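PDB 6KUN: 2-oxoglutarate-dependent dioxygenase DAO from Oryza sativa subsp. indica, which probably catalyses the irreversible, iron- and 2-oxoglutarate-dependent oxidation of the plant hormone indole-3-acetic acid to inactive 2-oxoindole-3-acetic acid, keeping auxin levels in balance. Local coordinates for residues E3-L11 against E20-C28; Q183-V193 against H232-V243. All coordinates share one frame; numbering follows the deposited sequence.

Contact 1 (E3-L11 against E20-C28)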
# COMPACT_ATOMS: atom_id res chain seq x y z
N GLU B 3 3.52 19.54 4.16
CA GLU B 3 2.93 20.86 4.03
C GLU B 3 2.54 21.18 2.59
O GLU B 3 2.44 22.35 2.21
CB GLU B 3 3.90 21.95 4.52
CG GLU B 3 4.46 21.76 5.90
CD GLU B 3 5.19 23.00 6.40
OE1 GLU B 3 4.56 23.84 7.07
OE2 GLU B 3 6.40 23.13 6.10
N ILE B 4 2.35 20.16 1.77
CA ILE B 4 1.94 20.34 0.37
C ILE B 4 0.42 20.36 0.34
O ILE B 4 -0.21 19.39 0.78
CB ILE B 4 2.49 19.21 -0.51
CG1 ILE B 4 3.93 19.52 -0.95
CG2 ILE B 4 1.61 19.00 -1.72
CD1 ILE B 4 4.86 19.85 0.18
N PRO B 5 -0.21 21.41 -0.20
CA PRO B 5 -1.67 21.47 -0.16
C PRO B 5 -2.27 20.25 -0.83
O PRO B 5 -1.71 19.73 -1.80
CB PRO B 5 -2.02 22.75 -0.95
CG PRO B 5 -0.76 23.44 -1.18
CD PRO B 5 0.35 22.44 -1.09
N ALA B 6 -3.42 19.82 -0.30
CA ALA B 6 -4.20 18.71 -0.84
C ALA B 6 -5.50 19.27 -1.41
O ALA B 6 -6.19 20.05 -0.75
CB ALA B 6 -4.50 17.66 0.24
N ILE B 7 -5.80 18.89 -2.65
CA ILE B 7 -6.95 19.40 -3.40
C ILE B 7 -7.88 18.24 -3.69
O ILE B 7 -7.45 17.22 -4.23
CB ILE B 7 -6.51 20.08 -4.72
CG1 ILE B 7 -5.57 21.26 -4.45
CG2 ILE B 7 -7.73 20.53 -5.54
CD1 ILE B 7 -6.19 22.35 -3.59
N ASP B 8 -9.14 18.40 -3.36
CA ASP B 8 -10.14 17.37 -3.68
C ASP B 8 -10.82 17.73 -5.00
O ASP B 8 -11.51 18.75 -5.09
CB ASP B 8 -11.17 17.22 -2.55
CG ASP B 8 -12.17 16.12 -2.83
OD1 ASP B 8 -12.80 16.15 -3.90
OD2 ASP B 8 -12.31 15.21 -1.99
N LEU B 9 -10.61 16.88 -6.01
CA LEU B 9 -10.99 17.22 -7.37
C LEU B 9 -12.49 17.12 -7.56
O LEU B 9 -13.05 17.82 -8.42
CB LEU B 9 -10.33 16.26 -8.37
CG LEU B 9 -8.84 16.38 -8.64
CD1 LEU B 9 -8.37 15.34 -9.69
CD2 LEU B 9 -8.56 17.76 -9.11
N ARG B 10 -13.17 16.23 -6.82
CA ARG B 10 -14.63 16.19 -6.91
C ARG B 10 -15.20 17.49 -6.35
O ARG B 10 -16.16 18.05 -6.88
CB ARG B 10 -15.16 14.97 -6.16
CG ARG B 10 -14.29 13.72 -6.30
CD ARG B 10 -14.79 12.48 -5.53
NE ARG B 10 -14.27 12.41 -4.16
CZ ARG B 10 -13.81 11.30 -3.57
NH1 ARG B 10 -13.76 10.14 -4.24
NH2 ARG B 10 -13.35 11.36 -2.33
N LEU B 11 -14.59 18.01 -5.28
CA LEU B 11 -15.07 19.24 -4.66
C LEU B 11 -14.85 20.45 -5.58
O LEU B 11 -15.81 21.14 -5.95
CB LEU B 11 -14.36 19.40 -3.30
CG LEU B 11 -14.58 20.69 -2.51
CD1 LEU B 11 -16.05 20.81 -2.16
CD2 LEU B 11 -13.71 20.75 -1.27
N GLU B 20 -12.21 25.63 -3.03
CA GLU B 20 -11.23 24.58 -3.35
C GLU B 20 -10.48 24.94 -4.63
O GLU B 20 -9.27 24.69 -4.75
CB GLU B 20 -11.90 23.23 -3.50
CG GLU B 20 -10.96 22.00 -3.49
CD GLU B 20 -10.39 21.72 -2.13
OE1 GLU B 20 -9.71 20.69 -1.98
OE2 GLU B 20 -10.63 22.53 -1.20
N THR B 21 -11.20 25.52 -5.60
CA THR B 21 -10.57 25.97 -6.84
C THR B 21 -9.54 27.07 -6.57
O THR B 21 -8.47 27.10 -7.20
CB THR B 21 -11.67 26.47 -7.78
OG1 THR B 21 -12.47 25.35 -8.21
CG2 THR B 21 -11.08 27.16 -8.99
N ALA B 22 -9.86 27.98 -5.66
CA ALA B 22 -8.90 29.00 -5.31
C ALA B 22 -7.73 28.42 -4.56
O ALA B 22 -6.61 28.93 -4.67
CB ALA B 22 -9.57 30.08 -4.47
N ARG B 23 -7.94 27.37 -3.76
CA ARG B 23 -6.81 26.70 -3.14
C ARG B 23 -5.93 26.07 -4.19
O ARG B 23 -4.70 26.06 -4.06
CB ARG B 23 -7.30 25.64 -2.14
CG ARG B 23 -7.91 26.25 -0.87
CD ARG B 23 -8.14 25.20 0.21
NE ARG B 23 -6.93 24.45 0.49
CZ ARG B 23 -6.78 23.14 0.29
NH1 ARG B 23 -7.79 22.40 -0.15
NH2 ARG B 23 -5.63 22.59 0.56
N LEU B 24 -6.55 25.50 -5.23
CA LEU B 24 -5.80 24.91 -6.34
C LEU B 24 -4.92 25.95 -7.01
O LEU B 24 -3.72 25.73 -7.20
CB LEU B 24 -6.79 24.32 -7.37
CG LEU B 24 -6.17 23.84 -8.69
CD1 LEU B 24 -5.03 22.94 -8.39
CD2 LEU B 24 -7.22 23.12 -9.52
N ARG B 25 -5.49 27.11 -7.35
CA ARG B 25 -4.71 28.12 -8.07
C ARG B 25 -3.57 28.62 -7.19
O ARG B 25 -2.43 28.78 -7.65
CB ARG B 25 -5.60 29.27 -8.52
CG ARG B 25 -4.82 30.37 -9.31
CD ARG B 25 -5.49 31.77 -9.20
NE ARG B 25 -6.90 31.57 -9.37
CZ ARG B 25 -7.83 31.84 -8.47
NH1 ARG B 25 -7.55 32.40 -7.29
NH2 ARG B 25 -9.09 31.53 -8.76
N ASP B 26 -3.87 28.79 -5.90
CA ASP B 26 -2.86 29.29 -4.99
C ASP B 26 -1.71 28.31 -4.84
O ASP B 26 -0.54 28.71 -4.81
CB ASP B 26 -3.52 29.58 -3.64
CG ASP B 26 -2.61 30.32 -2.73
OD1 ASP B 26 -2.35 31.51 -3.01
OD2 ASP B 26 -2.15 29.70 -1.75
N ALA B 27 -2.01 27.03 -4.80
CA ALA B 27 -0.94 26.03 -4.74
C ALA B 27 -0.10 26.06 -6.01
O ALA B 27 1.13 26.01 -5.93
CB ALA B 27 -1.53 24.64 -4.51
N CYS B 28 -0.74 26.15 -7.16
CA CYS B 28 -0.01 26.21 -8.42
C CYS B 28 0.84 27.48 -8.52
O CYS B 28 1.96 27.45 -9.06
CB CYS B 28 -1.00 26.15 -9.59
SG CYS B 28 -1.77 24.55 -9.80

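Contact 2 (Q183-V193 against H232-V243). With AKG (2-oxoglutaric acid), chain G.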
# COMPACT_ATOMS: atom_id res chain seq x y z
N GLN B 183 2.51 9.02 -9.13
CA GLN B 183 2.12 8.07 -8.09
C GLN B 183 3.39 7.49 -7.47
O GLN B 183 4.06 6.66 -8.09
CB GLN B 183 1.25 6.96 -8.66
CG GLN B 183 0.93 5.84 -7.68
CD GLN B 183 -0.55 5.71 -7.40
OE1 GLN B 183 -1.22 4.84 -7.96
NE2 GLN B 183 -1.07 6.57 -6.54
N GLU B 184 3.73 7.94 -6.27
CA GLU B 184 5.00 7.60 -5.64
C GLU B 184 4.86 6.29 -4.87
O GLU B 184 3.77 5.85 -4.54
CB GLU B 184 5.45 8.73 -4.69
CG GLU B 184 6.85 8.58 -4.09
CD GLU B 184 7.27 9.81 -3.28
OE1 GLU B 184 6.45 10.75 -3.17
OE2 GLU B 184 8.41 9.84 -2.77
N ASP B 185 5.99 5.66 -4.63
CA ASP B 185 6.02 4.44 -3.84
C ASP B 185 5.54 4.74 -2.43
O ASP B 185 6.10 5.61 -1.78
CB ASP B 185 7.43 3.88 -3.80
CG ASP B 185 7.46 2.41 -3.54
OD1 ASP B 185 6.59 1.94 -2.78
OD2 ASP B 185 8.35 1.75 -4.12
N GLU B 186 4.51 4.02 -1.96
CA GLU B 186 4.00 4.25 -0.62
C GLU B 186 5.08 4.04 0.44
O GLU B 186 5.09 4.74 1.46
CB GLU B 186 2.83 3.30 -0.32
CG GLU B 186 1.73 3.29 -1.36
CD GLU B 186 0.65 2.27 -1.03
OE1 GLU B 186 0.05 1.72 -1.98
OE2 GLU B 186 0.40 2.02 0.18
N CYS B 187 5.99 3.11 0.21
CA CYS B 187 6.97 2.76 1.22
C CYS B 187 8.24 3.59 1.16
O CYS B 187 8.84 3.86 2.20
CB CYS B 187 7.32 1.28 1.09
SG CYS B 187 5.80 0.30 1.01
N VAL B 188 8.65 3.99 -0.03
CA VAL B 188 9.91 4.69 -0.25
C VAL B 188 9.54 6.08 -0.75
O VAL B 188 8.99 6.22 -1.86
CB VAL B 188 10.80 3.95 -1.27
CG1 VAL B 188 12.18 4.56 -1.29
CG2 VAL B 188 10.84 2.45 -0.94
N GLY B 189 9.78 7.08 0.07
CA GLY B 189 9.55 8.44 -0.35
C GLY B 189 10.73 8.97 -1.13
O GLY B 189 11.22 8.34 -2.07
N GLY B 190 11.22 10.13 -0.73
CA GLY B 190 12.38 10.73 -1.34
C GLY B 190 12.10 11.96 -2.18
O GLY B 190 13.02 12.76 -2.39
N LEU B 191 10.88 12.12 -2.70
CA LEU B 191 10.59 13.30 -3.51
C LEU B 191 10.63 14.54 -2.64
O LEU B 191 10.07 14.57 -1.54
CB LEU B 191 9.23 13.19 -4.20
CG LEU B 191 8.84 14.38 -5.09
CD1 LEU B 191 9.73 14.62 -6.29
CD2 LEU B 191 7.40 14.23 -5.54
N GLU B 192 11.30 15.57 -3.14
CA GLU B 192 11.41 16.83 -2.44
C GLU B 192 11.18 17.94 -3.47
O GLU B 192 11.59 17.81 -4.63
CB GLU B 192 12.78 16.97 -1.78
CG GLU B 192 13.09 15.93 -0.68
CD GLU B 192 14.45 16.18 -0.04
OE1 GLU B 192 15.23 16.99 -0.61
OE2 GLU B 192 14.75 15.57 1.01
N VAL B 193 10.50 18.97 -3.05
CA VAL B 193 10.25 20.14 -3.90
C VAL B 193 10.80 21.39 -3.22
O VAL B 193 10.78 21.52 -2.00
CB VAL B 193 8.75 20.32 -4.20
CG1 VAL B 193 8.20 19.07 -4.91
CG2 VAL B 193 8.02 20.58 -2.91
N HIS B 232 12.34 20.22 -8.35
CA HIS B 232 12.20 19.04 -7.54
C HIS B 232 13.37 18.09 -7.75
O HIS B 232 14.09 18.15 -8.75
CB HIS B 232 10.87 18.29 -7.77
CG HIS B 232 10.66 17.82 -9.18
ND1 HIS B 232 10.25 18.65 -10.19
CD2 HIS B 232 10.75 16.59 -9.73
CE1 HIS B 232 10.13 17.97 -11.31
NE2 HIS B 232 10.42 16.71 -11.06
N ARG B 233 13.54 17.23 -6.76
CA ARG B 233 14.57 16.21 -6.78
C ARG B 233 14.04 15.01 -5.99
O ARG B 233 12.95 15.04 -5.41
CB ARG B 233 15.87 16.74 -6.19
CG ARG B 233 15.81 16.92 -4.69
CD ARG B 233 16.96 17.75 -4.14
NE ARG B 233 16.84 17.88 -2.69
CZ ARG B 233 17.75 18.45 -1.91
NH1 ARG B 233 18.85 18.96 -2.45
NH2 ARG B 233 17.56 18.52 -0.59
N VAL B 234 14.85 13.96 -5.93
CA VAL B 234 14.51 12.77 -5.16
C VAL B 234 15.74 12.30 -4.40
O VAL B 234 16.70 11.83 -5.02
CB VAL B 234 13.98 11.64 -6.07
CG1 VAL B 234 13.79 10.38 -5.23
CG2 VAL B 234 12.69 12.05 -6.71
N GLN B 235 15.72 12.44 -3.07
CA GLN B 235 16.76 11.86 -2.24
C GLN B 235 16.51 10.38 -2.03
O GLN B 235 15.36 9.95 -1.85
CB GLN B 235 16.80 12.52 -0.86
CG GLN B 235 17.51 13.84 -0.79
CD GLN B 235 17.56 14.35 0.63
OE1 GLN B 235 17.32 13.60 1.58
NE2 GLN B 235 17.88 15.63 0.79
N CYS B 236 17.58 9.60 -2.00
CA CYS B 236 17.49 8.20 -1.59
C CYS B 236 17.37 8.16 -0.07
O CYS B 236 18.26 8.62 0.66
CB CYS B 236 18.70 7.39 -2.04
SG CYS B 236 18.62 5.68 -1.30
N VAL B 237 16.25 7.65 0.41
CA VAL B 237 15.95 7.68 1.82
C VAL B 237 15.90 6.29 2.42
O VAL B 237 15.73 6.16 3.64
CB VAL B 237 14.64 8.43 2.10
CG1 VAL B 237 14.70 9.84 1.48
CG2 VAL B 237 13.44 7.66 1.56
N ALA B 238 16.08 5.24 1.61
CA ALA B 238 16.02 3.88 2.13
C ALA B 238 16.80 2.97 1.20
O ALA B 238 17.06 3.31 0.04
CB ALA B 238 14.58 3.39 2.26
N ALA B 239 17.16 1.80 1.73
CA ALA B 239 17.97 0.84 0.99
C ALA B 239 17.15 -0.15 0.19
O ALA B 239 17.59 -1.29 -0.02
CB ALA B 239 18.90 0.09 1.97
N VAL B 240 15.95 0.23 -0.23
CA VAL B 240 15.11 -0.64 -1.07
C VAL B 240 14.72 0.08 -2.35
O VAL B 240 14.67 1.31 -2.39
CB VAL B 240 13.86 -1.10 -0.29
CG1 VAL B 240 14.28 -1.76 1.01
CG2 VAL B 240 12.96 0.09 0.01
N PRO B 241 14.48 -0.65 -3.44
CA PRO B 241 14.09 0.02 -4.70
C PRO B 241 12.85 0.89 -4.53
O PRO B 241 11.88 0.51 -3.86
CB PRO B 241 13.82 -1.14 -5.65
CG PRO B 241 14.52 -2.32 -5.06
CD PRO B 241 14.57 -2.11 -3.57
N ARG B 242 12.86 2.04 -5.19
CA ARG B 242 11.70 2.93 -5.23
C ARG B 242 11.03 2.89 -6.60
O ARG B 242 11.66 3.16 -7.62
CB ARG B 242 12.12 4.37 -4.89
CG ARG B 242 11.04 5.41 -5.17
CD ARG B 242 11.49 6.79 -4.73
NE ARG B 242 10.50 7.81 -5.06
CZ ARG B 242 10.30 8.29 -6.28
NH1 ARG B 242 11.02 7.84 -7.30
NH2 ARG B 242 9.38 9.22 -6.49
N VAL B 243 9.75 2.53 -6.62
CA VAL B 243 8.99 2.41 -7.85
C VAL B 243 7.96 3.53 -7.93
O VAL B 243 7.27 3.85 -6.94
CB VAL B 243 8.33 1.03 -7.98
CG1 VAL B 243 7.44 1.02 -9.17
CG2 VAL B 243 9.42 -0.04 -8.12
C1 AKG G . 9.91 13.53 -12.04
O1 AKG G . 8.74 13.27 -11.68
O2 AKG G . 10.17 14.10 -13.12
C2 AKG G . 11.02 13.14 -11.17
O5 AKG G . 11.79 13.99 -10.74
C3 AKG G . 11.21 11.69 -10.80
C4 AKG G . 9.86 11.06 -10.50
C5 AKG G . 10.05 9.62 -10.11
O3 AKG G . 9.78 9.28 -8.93
O4 AKG G . 10.47 8.81 -10.97
O HOH W 1 13.83 7.72 -2.26

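Contact 1 (E3-L11 against E20-C28)
Arg-23 and Glu-20, three residues apart on helix 18-30, bind backbone atoms of strand 6-8 with their charged ends. Arg-23 comes end-on: NH1 and NH2 both donate to Ala-6 O at 2.9 Å, the oxygen lying at the guanidinium edge, close to its plane. Glu-20 bends at chi2 (72°), turning its carboxylate toward the strand, and OE1 accepts from Asp-8 N at 2.7 Å through the anti lone pair, almost straight at 172°. Its OE2 forms a salt bridge with Arg-23 NH1 at 3.0 Å, a weak hydrogen bond that helps to set the two groups relative to each other. Replacing Arg-23 with an alanine would probably leave Ala-6 O without its two donors and Glu-20 OE2 without its counter-charge.

Apolar contacts surround this pair. Ile-7 CD1 sits over one guanidinium face, toward its rim, and meets Arg-23 CB at 3.8 Å. Pro-5 CG touches Ala-27 CB at 3.6 Å, while the Leu-11 side chain crosses that of Glu-20 at about a right angle. Asp-8 OD1 accepts from Leu-11 N, an Asx motif where the chain turns after the strand. Strand and helix form the first half of a beta-alpha-beta unit, completed by parallel strand 33-37.

Contact 2 (Q183-V193 against H232-V243)
Arg-242 runs past Glu-184 and Val-188 to reach the distal carboxylate of 2-oxoglutarate. NH1 and NH2 both point at ligand O3, whose exact place is doubtful. At the other end of the ligand, His-232 NE2 makes a weak hydrogen bond to O2, 3.3 Å long; with His-173 and Asp-175 it probably binds the iron.

The second shell fixes the arginine. CG stands anti to the backbone N (chi1 168°) and the chain stays extended to NE, carrying the guanidinium along the loop. Glu-184 crosses it at about a right angle, CG lying 3.5 Å from Arg-242 NH2, with a long salt bridge from OE2 to NE. Val-188 CG1 packs on Arg-242 CB at 3.6 Å. The backbone just beyond is held by Asp-185 OD2, which accepts from Val-243 N at 3.0 Å, nearly straight (173°).

Farther out, antiparallel strands 191-193 and 232-235 carry the histidine. Glu-192 and Arg-233 form a hydrogen-bonded pair, and Arg-233 NE and NH2 both donate to Glu-192 OE1 at 2.8 Å. Gly-190 O accepts from Gln-235 N; a beta carbon at Gly-190 would run into Gln-235 O, and the backbone angles themselves call for glycine. A water bridges Gly-189 O and Gln-235 O. Cys-187 forms a disulfide with Cys-187 of the second subunit. A probable iron-ligand histidine and a 2-oxoglutarate-binding arginine on successive strands belong to the jelly-roll core of the iron/2-oxoglutarate dioxygenases.

Contact 1 and contact 2 are both partly buried, yet they do different work. Contact 1 fastens strand 6-8, an outermost strand of the eight-stranded mixed sheet, to a helix and lies away from the cosubstrate and iron sites. Contact 2 reaches the same sheet through strand 242-249 but also enters the four-stranded sheet, so it spans the two and borders the cosubstrate. It buries the larger area, 791 Å² against 424 Å². Charged groups grip strand backbone in the first, whereas the second aims its arginine at a ligand carboxylate and adds sheet pairing. Their centres are 23 Å apart and their nearest atoms about 4 Å apart, without touching.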